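Local coordinates for peptidoglycan D,D-transpeptidase FtsI (Burkholderia pseudomallei, PDB 6HZI), which probably cross-links the peptide stems of peptidoglycan during cell division, acting as a D,D-transpeptidase of the penicillin-binding protein family, at residues 35-40 against 44-49; 93-98 against 102-107; 233-238 against 280-285; 297-302 against 307-312. All blocks are in the same frame, centred on the assembly; numbering follows the deposited sequence.

Interaction 1: 35-40 against 44-49; sequences AAMVID and GEVLSL
V38 and S48 make the antiparallel hydrogen-bonded pair of a hairpin whose touching parts run 153° apart; the non-hydrogen-bonded pairs M37 with L49 and I39 with V46 flank it. The carbonyl oxygen of V38 is gripped twice, by L47 N at 2.7 Å and S48 N at 3.3 Å, while V38 N gives its hydrogen to S48 O at 3.1 Å. With L47 and S48 both facing V38, this is a classic beta bulge, placed where the outermost strand 46-52 of the six-stranded antiparallel sheet turns a corner. Closer to the turn, D40 N bonds E45 O at 2.8 Å, and a weak bond joins G44 N to D40 O.

On one face, M37 holds CG between its backbone N and carbonyl carbon (chi1 74°), which sends its chain alongside L49, with M37 CB 3.9 Å from L49 CD1. The chain then bends at the sulfur and crosses V46 at about a right angle, M37 CE resting 4.2 Å from V46 CG2. F188 and A191 of helix 187-198 also touch M37. On the other face, V38 CG2 presses on S48 OG at 3.1 Å, and that hydroxyl is hydrogen-bonded to T18 of helix 12-28.

Interaction 2: 93-98 against 102-107; sequences NGHFVL and PITDDS
I103 meets F96 through both backbone and side chain, in a small two-stranded hairpin. I103 N sends a nearly straight bond to F96 O, 2.9 Å long and 172° at the hydrogen, and F96 N returns one to I103 O at 3.0 Å, nearly along the C=O axis. The side chains of this hydrogen-bonded pair share a face: I103 CD1 comes to the edge of the F96 ring, near its plane, 4.2 Å from F96 CD2. The same methyl also touches L98 CB at 3.9 Å, and the end of the I103 chain thus meets both F96 and L98.

Just before strand 95-98, the bonding continues at G94, whose carbonyl oxygen accepts D105 N at 3.0 Å from above the carbonyl plane and has T104 CA beside it at 3.2 Å. An Asx turn sets up this end, N93 OD1 accepting H95 N at 2.9 Å. With CG anti to its backbone N (chi1 173°), F96 projects its ring toward helix 123-130, where K128 makes a cation-pi contact with it. At the start of that helix, D105 is hydrogen-bonded through its two carboxylate oxygens to S122 OG and I124 N, and T104 O accepts from N123 ND2.

Residues 121-123 read S-S-N and probably form the SxN motif of penicillin-binding proteins. The chemistry is thus divided: backbone bonds and apolar contacts close the hairpin, while the buried D105 carboxylate is satisfied by S122 of this probable motif and by I124 N just after it, tying the hairpin to the start of helix 123-130.

Interaction 3: 233-238 against 280-285; sequences TMLESV and VGMAPM
The carboxylate of E236 has polar partners outside the two segments for both its oxygens, OE1 taking part in a salt bridge to R254 NE; E236 OE2 also lies 3.4 Å from M285 CB. R254 would be expected to keep this acid ionised even with an apolar chain beside it. E236 carries CG anti to its backbone N (chi1 -175°) and stays extended beyond, which carries the carboxylate out alongside M285, the two side chains passing in opposite directions. M285, bent at chi2 (-67°), turns its terminal methyl back to the helix, where M285 CE meets L235 CB at 3.9 Å.

L235 continues the contact on its far branch. L235 CD1 touches M282 CE at 3.7 Å, the two side chains crossing at about a right angle. The leucine therefore has one methionine methyl at its root and another at its end, and no hydrogen bond joins the two segments. Between those methionines the chain leaves its strand through a cis peptide bond before P284. Away from the interface, S237 OG bonds M234 O at 2.6 Å, within the helix.

Helix 225-238 thus packs beside the end of strand 274-283. L235 also touches P71 of helix 70-79, next to a probable SxxK motif spanning S67 to K70. Y194, I197 and A198 of helix 187-198 cover M282, while helix 310-324 meets A283 and P284.

Interaction 4: 297-302 against 307-312; sequences DEPTTG and GQVSGP
V309 is the hub of the close-packed part, and each of its two methyls has its own partner. V309 CG2 sits between the backbone N and the carbonyl carbon and meets the proline ring at P299 CG, 4.0 Å away; the two side chains cross obliquely. The other branch, V309 CG1, turns to the main chain of G302 and lies 4.2 Å from G302 CA. Both contacts are apolar, no hydrogen bond spans the segments, and only 133 Å² is buried between them.

Just before the valine, Q308 is the centre of an inverse gamma turn, with a weak bond from V309 N to G307 O at 3.2 Å. This turn belongs to the connection from strand 290-297 to helix 310-324, the last strand and helix of the modelled chain. Beneath the apolar pair lies the sheet: P299 rests on Y275 and V309 on A277, both of strand 274-283, while F29 also touches V309.

The opposite character appears at T300 and T301, which are exposed and make no contact with V309. Their polar groups look to other parts of the chain, T300 OG1 bonding the backbone oxygen of H30 and T301 OG1 its ring nitrogen ND1. At the ends of the two segments the backbones come no closer than 5.9 Å between G302 CA and G307 CA. On the other arm, Q308 NE2 bonds S259 OG, in a K-S-G sequence that probably is the KSG motif of the active site.

In the fold
Interactions 1 and 3 are buried and reach the same six-stranded sheet, their centres about 17 Å apart; the first is held by backbone bonds at the sheet's edge, the second by apolar contacts of L235 with two methionines, beside a glutamate. Both also involve helix 187-198. Interaction 2, about 36 Å from interaction 1 between centres and on the opposite side of the chain's centre, is a more exposed hairpin outside that sheet. Interaction 4 is small, apolar and buried, with exposed threonines beside it in the loop; the helix that follows it, 310-324, also packs on the segment 280-285 of interaction 3.

Interaction 1: 35-40 against 44-49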
loop_
_atom_site.group_PDB
_atom_site.type_symbol
_atom_site.label_atom_id
_atom_site.label_comp_id
_atom_site.label_asym_id
_atom_site.label_seq_id
_atom_site.Cartn_x
_atom_site.Cartn_y
_atom_site.Cartn_z
ATOM N N ALA A 35 3.541 -10.389 8.027
ATOM C CA ALA A 35 2.645 -9.485 8.778
ATOM C C ALA A 35 1.421 -9.217 7.912
ATOM O O ALA A 35 1.539 -9.258 6.652
ATOM C CB ALA A 35 3.396 -8.241 9.144
ATOM N N ALA A 36 0.279 -9.031 8.558
ATOM C CA ALA A 36 -0.964 -8.671 7.867
ATOM C C ALA A 36 -1.932 -7.981 8.835
ATOM O O ALA A 36 -1.836 -8.215 10.052
ATOM C CB ALA A 36 -1.528 -9.909 7.225
ATOM N N MET A 37 -2.816 -7.136 8.300
ATOM C CA MET A 37 -3.813 -6.409 9.108
ATOM C C MET A 37 -4.976 -5.938 8.230
ATOM O O MET A 37 -4.778 -5.766 7.011
ATOM C CB MET A 37 -3.148 -5.222 9.833
ATOM C CG MET A 37 -2.803 -4.036 8.958
ATOM S SD MET A 37 -1.961 -2.721 9.848
ATOM C CE MET A 37 -3.315 -2.043 10.815
ATOM N N VAL A 38 -6.133 -5.741 8.859
ATOM C CA VAL A 38 -7.392 -5.293 8.224
ATOM C C VAL A 38 -7.870 -4.106 9.012
ATOM O O VAL A 38 -7.903 -4.214 10.254
ATOM C CB VAL A 38 -8.452 -6.403 8.195
ATOM C CG1 VAL A 38 -9.680 -5.969 7.404
ATOM C CG2 VAL A 38 -7.870 -7.681 7.576
ATOM N N ILE A 39 -8.208 -3.046 8.290
ATOM C CA ILE A 39 -8.779 -1.770 8.799
ATOM C C ILE A 39 -10.176 -1.595 8.213
ATOM O O ILE A 39 -10.351 -1.749 6.971
ATOM C CB ILE A 39 -7.887 -0.602 8.383
ATOM C CG1 ILE A 39 -6.448 -0.847 8.840
ATOM C CG2 ILE A 39 -8.479 0.678 8.920
ATOM C CD1 ILE A 39 -5.484 0.323 8.636
ATOM N N ASP A 40 -11.138 -1.267 9.072
ATOM C CA ASP A 40 -12.493 -0.873 8.641
ATOM C C ASP A 40 -12.381 0.555 8.128
ATOM O O ASP A 40 -11.919 1.430 8.875
ATOM C CB ASP A 40 -13.492 -0.942 9.793
ATOM C CG ASP A 40 -14.859 -0.419 9.417
ATOM O OD1 ASP A 40 -15.542 -1.128 8.698
ATOM O OD2 ASP A 40 -15.211 0.687 9.851
ATOM N N GLY A 44 -11.853 3.550 10.753
ATOM C CA GLY A 44 -10.402 3.371 11.037
ATOM C C GLY A 44 -10.106 2.332 12.124
ATOM O O GLY A 44 -8.950 2.275 12.566
ATOM N N GLU A 45 -11.088 1.507 12.519
ATOM C CA GLU A 45 -10.893 0.411 13.489
ATOM C C GLU A 45 -10.046 -0.692 12.867
ATOM O O GLU A 45 -10.300 -1.109 11.736
ATOM C CB GLU A 45 -12.243 -0.170 13.899
ATOM C CG GLU A 45 -13.092 0.807 14.688
ATOM C CD GLU A 45 -14.474 0.307 15.095
ATOM O OE1 GLU A 45 -14.779 -0.851 14.828
ATOM O OE2 GLU A 45 -15.224 1.081 15.706
ATOM N N VAL A 46 -9.058 -1.169 13.596
ATOM C CA VAL A 46 -8.269 -2.361 13.207
ATOM C C VAL A 46 -9.115 -3.611 13.492
ATOM O O VAL A 46 -9.405 -3.881 14.691
ATOM C CB VAL A 46 -6.944 -2.392 13.975
ATOM C CG1 VAL A 46 -6.123 -3.645 13.672
ATOM C CG2 VAL A 46 -6.124 -1.134 13.739
ATOM N N LEU A 47 -9.486 -4.362 12.446
ATOM C CA LEU A 47 -10.289 -5.608 12.596
ATOM C C LEU A 47 -9.327 -6.779 12.840
ATOM O O LEU A 47 -9.733 -7.755 13.497
ATOM C CB LEU A 47 -11.185 -5.846 11.368
ATOM C CG LEU A 47 -12.130 -4.692 11.025
ATOM C CD1 LEU A 47 -13.015 -5.021 9.808
ATOM C CD2 LEU A 47 -12.964 -4.390 12.246
ATOM N N SER A 48 -8.078 -6.680 12.381
ATOM C CA SER A 48 -7.104 -7.755 12.637
ATOM C C SER A 48 -5.719 -7.173 12.578
ATOM O O SER A 48 -5.507 -6.139 11.912
ATOM C CB SER A 48 -7.225 -8.919 11.676
ATOM O OG SER A 48 -6.852 -8.530 10.352
ATOM N N LEU A 49 -4.819 -7.855 13.262
ATOM C CA LEU A 49 -3.430 -7.402 13.390
ATOM C C LEU A 49 -2.621 -8.644 13.733
ATOM O O LEU A 49 -2.833 -9.206 14.816
ATOM C CB LEU A 49 -3.343 -6.295 14.445
ATOM C CG LEU A 49 -1.956 -5.655 14.572
ATOM C CD1 LEU A 49 -1.653 -4.762 13.395
ATOM C CD2 LEU A 49 -1.860 -4.851 15.842
#

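Interaction 2: 93-98 against 102-107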
loop_
_atom_site.group_PDB
_atom_site.type_symbol
_atom_site.label_atom_id
_atom_site.label_comp_id
_atom_site.label_asym_id
_atom_site.label_seq_id
_atom_site.Cartn_x
_atom_site.Cartn_y
_atom_site.Cartn_z
ATOM N N ASN A 93 11.265 3.050 -23.922
ATOM C CA ASN A 93 11.687 1.625 -24.040
ATOM C C ASN A 93 11.951 1.017 -22.665
ATOM O O ASN A 93 12.420 -0.074 -22.661
ATOM C CB ASN A 93 12.980 1.474 -24.843
ATOM C CG ASN A 93 14.122 2.295 -24.265
ATOM O OD1 ASN A 93 14.033 2.887 -23.182
ATOM N ND2 ASN A 93 15.203 2.397 -25.016
ATOM N N GLY A 94 11.751 1.739 -21.560
ATOM C CA GLY A 94 11.969 1.201 -20.199
ATOM C C GLY A 94 13.339 1.545 -19.630
ATOM O O GLY A 94 13.722 0.938 -18.570
ATOM N N HIS A 95 14.071 2.463 -20.278
ATOM C CA HIS A 95 15.406 2.954 -19.832
ATOM C C HIS A 95 15.312 4.466 -19.945
ATOM O O HIS A 95 14.921 4.915 -21.016
ATOM C CB HIS A 95 16.592 2.320 -20.632
ATOM C CG HIS A 95 16.540 0.816 -20.700
ATOM N ND1 HIS A 95 17.161 -0.022 -19.751
ATOM C CD2 HIS A 95 15.872 -0.027 -21.542
ATOM C CE1 HIS A 95 16.872 -1.296 -20.021
ATOM N NE2 HIS A 95 16.083 -1.332 -21.121
ATOM N N PHE A 96 15.590 5.190 -18.873
ATOM C CA PHE A 96 15.562 6.672 -18.802
ATOM C C PHE A 96 16.723 7.093 -17.906
ATOM O O PHE A 96 17.114 6.308 -17.047
ATOM C CB PHE A 96 14.206 7.141 -18.259
ATOM C CG PHE A 96 14.074 8.619 -17.980
ATOM C CD1 PHE A 96 14.107 9.535 -19.014
ATOM C CD2 PHE A 96 13.896 9.102 -16.692
ATOM C CE1 PHE A 96 13.975 10.896 -18.777
ATOM C CE2 PHE A 96 13.732 10.459 -16.450
ATOM C CZ PHE A 96 13.772 11.359 -17.494
ATOM N N VAL A 97 17.277 8.284 -18.099
ATOM C CA VAL A 97 18.421 8.736 -17.265
ATOM C C VAL A 97 18.043 10.079 -16.667
ATOM O O VAL A 97 17.541 10.901 -17.402
ATOM C CB VAL A 97 19.759 8.797 -18.035
ATOM C CG1 VAL A 97 20.803 9.672 -17.316
ATOM C CG2 VAL A 97 20.296 7.388 -18.288
ATOM N N LEU A 98 18.283 10.274 -15.374
ATOM C CA LEU A 98 17.972 11.562 -14.712
ATOM C C LEU A 98 19.213 11.942 -13.908
ATOM O O LEU A 98 19.716 11.056 -13.178
ATOM C CB LEU A 98 16.715 11.395 -13.851
ATOM C CG LEU A 98 16.360 12.606 -13.008
ATOM C CD1 LEU A 98 16.002 13.771 -13.909
ATOM C CD2 LEU A 98 15.235 12.282 -12.039
ATOM N N PRO A 102 20.410 6.002 -13.843
ATOM C CA PRO A 102 19.498 5.227 -14.671
ATOM C C PRO A 102 18.234 4.830 -13.900
ATOM O O PRO A 102 18.373 4.459 -12.777
ATOM C CB PRO A 102 20.328 3.963 -14.965
ATOM C CG PRO A 102 21.124 3.750 -13.682
ATOM C CD PRO A 102 21.417 5.154 -13.184
ATOM N N ILE A 103 17.067 4.934 -14.540
ATOM C CA ILE A 103 15.739 4.514 -14.007
ATOM C C ILE A 103 15.096 3.601 -15.064
ATOM O O ILE A 103 15.000 3.957 -16.225
ATOM C CB ILE A 103 14.863 5.733 -13.632
ATOM C CG1 ILE A 103 15.560 6.739 -12.707
ATOM C CG2 ILE A 103 13.558 5.259 -13.017
ATOM C CD1 ILE A 103 14.926 8.127 -12.687
ATOM N N THR A 104 14.619 2.462 -14.622
ATOM C CA THR A 104 14.328 1.261 -15.399
ATOM C C THR A 104 12.908 0.793 -15.072
ATOM O O THR A 104 12.599 0.659 -13.890
ATOM C CB THR A 104 15.375 0.198 -15.039
ATOM O OG1 THR A 104 16.610 0.725 -15.517
ATOM C CG2 THR A 104 15.115 -1.147 -15.675
ATOM N N ASP A 105 12.116 0.481 -16.089
ATOM C CA ASP A 105 10.842 -0.250 -15.964
ATOM C C ASP A 105 11.125 -1.741 -16.193
ATOM O O ASP A 105 12.129 -2.056 -16.781
ATOM C CB ASP A 105 9.810 0.388 -16.904
ATOM C CG ASP A 105 9.326 1.760 -16.473
ATOM O OD1 ASP A 105 9.664 2.195 -15.347
ATOM O OD2 ASP A 105 8.602 2.397 -17.280
ATOM N N ASP A 106 10.220 -2.633 -15.808
ATOM C CA ASP A 106 10.404 -4.098 -15.986
ATOM C C ASP A 106 10.199 -4.402 -17.469
ATOM O O ASP A 106 10.598 -5.467 -17.906
ATOM C CB ASP A 106 9.519 -4.909 -15.028
ATOM C CG ASP A 106 9.819 -4.707 -13.532
ATOM O OD1 ASP A 106 10.846 -4.071 -13.154
ATOM O OD2 ASP A 106 9.004 -5.173 -12.722
ATOM N N SER A 107 9.622 -3.482 -18.227
ATOM C CA SER A 107 9.620 -3.543 -19.712
ATOM C C SER A 107 9.349 -2.146 -20.257
ATOM O O SER A 107 9.237 -1.209 -19.397
ATOM C CB SER A 107 8.643 -4.551 -20.241
ATOM O OG SER A 107 7.348 -4.206 -19.832
#

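Interaction 3: 233-238 against 280-285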
loop_
_atom_site.group_PDB
_atom_site.type_symbol
_atom_site.label_atom_id
_atom_site.label_comp_id
_atom_site.label_asym_id
_atom_site.label_seq_id
_atom_site.Cartn_x
_atom_site.Cartn_y
_atom_site.Cartn_z
ATOM N N THR A 233 -10.066 3.821 -8.888
ATOM C CA THR A 233 -10.238 3.265 -10.280
ATOM C C THR A 233 -8.900 2.704 -10.767
ATOM O O THR A 233 -8.824 1.573 -11.221
ATOM C CB THR A 233 -10.744 4.341 -11.250
ATOM O OG1 THR A 233 -11.975 4.857 -10.741
ATOM C CG2 THR A 233 -10.935 3.815 -12.649
ATOM N N MET A 234 -7.843 3.464 -10.572
ATOM C CA MET A 234 -6.505 3.000 -10.960
ATOM C C MET A 234 -6.098 1.764 -10.131
ATOM O O MET A 234 -5.484 0.857 -10.709
ATOM C CB MET A 234 -5.485 4.129 -10.778
ATOM C CG MET A 234 -5.684 5.289 -11.717
ATOM S SD MET A 234 -4.613 6.685 -11.194
ATOM C CE MET A 234 -5.286 8.013 -12.202
ATOM N N LEU A 235 -6.347 1.710 -8.814
ATOM C CA LEU A 235 -5.917 0.513 -8.025
ATOM C C LEU A 235 -6.646 -0.725 -8.559
ATOM O O LEU A 235 -6.044 -1.818 -8.622
ATOM C CB LEU A 235 -6.180 0.706 -6.526
ATOM C CG LEU A 235 -5.324 1.796 -5.865
ATOM C CD1 LEU A 235 -5.777 2.066 -4.437
ATOM C CD2 LEU A 235 -3.829 1.480 -5.927
ATOM N N GLU A 236 -7.903 -0.570 -8.944
ATOM C CA GLU A 236 -8.698 -1.665 -9.558
ATOM C C GLU A 236 -8.019 -2.114 -10.866
ATOM O O GLU A 236 -7.861 -3.348 -11.092
ATOM C CB GLU A 236 -10.139 -1.223 -9.713
ATOM C CG GLU A 236 -11.004 -2.354 -10.228
ATOM C CD GLU A 236 -12.499 -2.118 -10.051
ATOM O OE1 GLU A 236 -13.260 -3.111 -10.258
ATOM O OE2 GLU A 236 -12.895 -0.936 -9.661
ATOM N N SER A 237 -7.483 -1.186 -11.647
ATOM C CA SER A 237 -6.891 -1.572 -12.946
ATOM C C SER A 237 -5.681 -2.487 -12.707
ATOM O O SER A 237 -5.392 -3.347 -13.584
ATOM C CB SER A 237 -6.575 -0.378 -13.776
ATOM O OG SER A 237 -5.442 0.349 -13.279
ATOM N N VAL A 238 -5.006 -2.366 -11.560
ATOM C CA VAL A 238 -3.772 -3.167 -11.238
ATOM C C VAL A 238 -4.074 -4.676 -11.227
ATOM O O VAL A 238 -3.152 -5.473 -11.543
ATOM C CB VAL A 238 -3.194 -2.756 -9.874
ATOM C CG1 VAL A 238 -2.176 -3.765 -9.366
ATOM C CG2 VAL A 238 -2.603 -1.355 -9.915
ATOM N N VAL A 280 -0.791 -3.812 -0.582
ATOM C CA VAL A 280 -1.829 -3.047 0.163
ATOM C C VAL A 280 -2.958 -2.729 -0.803
ATOM O O VAL A 280 -2.672 -2.274 -1.945
ATOM C CB VAL A 280 -1.270 -1.774 0.804
ATOM C CG1 VAL A 280 -2.317 -1.059 1.647
ATOM C CG2 VAL A 280 -0.042 -2.105 1.632
ATOM N N GLY A 281 -4.184 -3.004 -0.360
ATOM C CA GLY A 281 -5.389 -2.723 -1.135
ATOM C C GLY A 281 -6.627 -2.592 -0.275
ATOM O O GLY A 281 -6.536 -2.487 0.949
ATOM N N MET A 282 -7.769 -2.630 -0.930
ATOM C CA MET A 282 -9.046 -2.267 -0.341
ATOM C C MET A 282 -10.114 -2.912 -1.218
ATOM O O MET A 282 -9.829 -3.126 -2.414
ATOM C CB MET A 282 -9.187 -0.747 -0.326
ATOM C CG MET A 282 -9.060 -0.103 -1.706
ATOM S SD MET A 282 -8.950 1.685 -1.597
ATOM C CE MET A 282 -7.247 1.851 -1.038
ATOM N N ALA A 283 -11.282 -3.198 -0.641
ATOM C CA ALA A 283 -12.383 -3.940 -1.288
ATOM C C ALA A 283 -13.623 -3.675 -0.462
ATOM O O ALA A 283 -13.481 -3.299 0.699
ATOM C CB ALA A 283 -12.096 -5.415 -1.365
ATOM N N PRO A 284 -14.837 -3.816 -1.053
ATOM C CA PRO A 284 -14.988 -3.970 -2.505
ATOM C C PRO A 284 -14.958 -2.583 -3.165
ATOM O O PRO A 284 -15.354 -1.636 -2.518
ATOM C CB PRO A 284 -16.344 -4.679 -2.648
ATOM C CG PRO A 284 -17.134 -4.314 -1.418
ATOM C CD PRO A 284 -16.131 -3.892 -0.357
ATOM N N MET A 285 -14.458 -2.465 -4.396
ATOM C CA MET A 285 -14.533 -1.177 -5.169
ATOM C C MET A 285 -15.935 -0.992 -5.771
ATOM O O MET A 285 -16.627 -1.958 -6.080
ATOM C CB MET A 285 -13.484 -1.172 -6.290
ATOM C CG MET A 285 -12.051 -1.269 -5.785
ATOM S SD MET A 285 -11.559 0.215 -4.864
ATOM C CE MET A 285 -9.788 0.071 -5.113
#

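Interaction 4: 297-302 against 307-312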
loop_
_atom_site.group_PDB
_atom_site.type_symbol
_atom_site.label_atom_id
_atom_site.label_comp_id
_atom_site.label_asym_id
_atom_site.label_seq_id
_atom_site.Cartn_x
_atom_site.Cartn_y
_atom_site.Cartn_z
ATOM N N ASP A 297 8.305 -11.567 4.329
ATOM C CA ASP A 297 9.744 -11.269 4.329
ATOM C C ASP A 297 10.520 -12.516 3.894
ATOM O O ASP A 297 10.273 -13.599 4.470
ATOM C CB ASP A 297 10.164 -10.767 5.702
ATOM C CG ASP A 297 11.461 -9.998 5.622
ATOM O OD1 ASP A 297 11.786 -9.520 4.498
ATOM O OD2 ASP A 297 12.154 -9.925 6.661
ATOM N N GLU A 298 11.425 -12.338 2.916
ATOM C CA GLU A 298 12.434 -13.319 2.436
ATOM C C GLU A 298 11.802 -14.667 2.212
ATOM O O GLU A 298 12.214 -15.665 2.794
ATOM C CB GLU A 298 13.578 -13.483 3.417
ATOM C CG GLU A 298 14.301 -12.189 3.686
ATOM C CD GLU A 298 15.503 -12.408 4.583
ATOM O OE1 GLU A 298 15.891 -13.617 4.797
ATOM O OE2 GLU A 298 16.038 -11.368 5.076
ATOM N N PRO A 299 10.830 -14.725 1.285
ATOM C CA PRO A 299 10.298 -16.003 0.804
ATOM C C PRO A 299 11.373 -16.697 -0.040
ATOM O O PRO A 299 12.269 -16.016 -0.534
ATOM C CB PRO A 299 9.131 -15.600 -0.096
ATOM C CG PRO A 299 9.501 -14.198 -0.572
ATOM C CD PRO A 299 10.336 -13.569 0.528
ATOM N N THR A 300 11.297 -18.015 -0.180
ATOM C CA THR A 300 12.381 -18.797 -0.829
ATOM C C THR A 300 11.814 -19.780 -1.849
ATOM O O THR A 300 12.635 -20.309 -2.596
ATOM C CB THR A 300 13.284 -19.504 0.194
ATOM O OG1 THR A 300 12.495 -20.583 0.703
ATOM C CG2 THR A 300 13.822 -18.583 1.279
ATOM N N THR A 301 10.500 -20.007 -1.896
ATOM C CA THR A 301 9.877 -20.965 -2.848
ATOM C C THR A 301 8.639 -20.307 -3.448
ATOM O O THR A 301 7.535 -20.778 -3.132
ATOM C CB THR A 301 9.601 -22.344 -2.219
ATOM O OG1 THR A 301 8.660 -22.285 -1.147
ATOM C CG2 THR A 301 10.851 -23.006 -1.675
ATOM N N GLY A 302 8.856 -19.286 -4.293
ATOM C CA GLY A 302 7.827 -18.555 -5.065
ATOM C C GLY A 302 6.788 -19.446 -5.754
ATOM O O GLY A 302 5.603 -19.058 -5.725
ATOM N N GLY A 307 8.049 -13.901 -7.397
ATOM C CA GLY A 307 8.285 -12.861 -6.368
ATOM C C GLY A 307 7.008 -12.244 -5.782
ATOM O O GLY A 307 7.101 -11.734 -4.663
ATOM N N GLN A 308 5.869 -12.281 -6.496
ATOM C CA GLN A 308 4.554 -11.645 -6.151
ATOM C C GLN A 308 3.697 -12.589 -5.279
ATOM O O GLN A 308 2.587 -13.025 -5.746
ATOM C CB GLN A 308 3.791 -11.272 -7.435
ATOM C CG GLN A 308 4.340 -10.062 -8.199
ATOM C CD GLN A 308 4.016 -8.729 -7.543
ATOM O OE1 GLN A 308 2.895 -8.502 -7.070
ATOM N NE2 GLN A 308 4.992 -7.834 -7.530
ATOM N N VAL A 309 4.211 -12.912 -4.076
ATOM C CA VAL A 309 3.673 -13.937 -3.124
ATOM C C VAL A 309 2.610 -13.294 -2.234
ATOM O O VAL A 309 1.748 -14.021 -1.789
ATOM C CB VAL A 309 4.776 -14.638 -2.299
ATOM C CG1 VAL A 309 5.762 -15.354 -3.198
ATOM C CG2 VAL A 309 5.556 -13.748 -1.350
ATOM N N SER A 310 2.632 -11.970 -2.054
ATOM C CA SER A 310 1.754 -11.215 -1.112
ATOM C C SER A 310 0.331 -11.051 -1.692
ATOM O O SER A 310 -0.635 -11.090 -0.899
ATOM C CB SER A 310 2.399 -9.883 -0.727
ATOM O OG SER A 310 2.754 -9.158 -1.916
ATOM N N GLY A 311 0.195 -10.834 -3.008
ATOM C CA GLY A 311 -1.093 -10.615 -3.707
ATOM C C GLY A 311 -2.123 -11.715 -3.447
ATOM O O GLY A 311 -3.294 -11.467 -3.126
ATOM N N PRO A 312 -1.733 -12.993 -3.570
ATOM C CA PRO A 312 -2.672 -14.080 -3.290
ATOM C C PRO A 312 -3.045 -14.162 -1.793
ATOM O O PRO A 312 -4.166 -14.529 -1.476
ATOM C CB PRO A 312 -1.916 -15.319 -3.800
ATOM C CG PRO A 312 -0.797 -14.774 -4.647
ATOM C CD PRO A 312 -0.417 -13.457 -4.013
#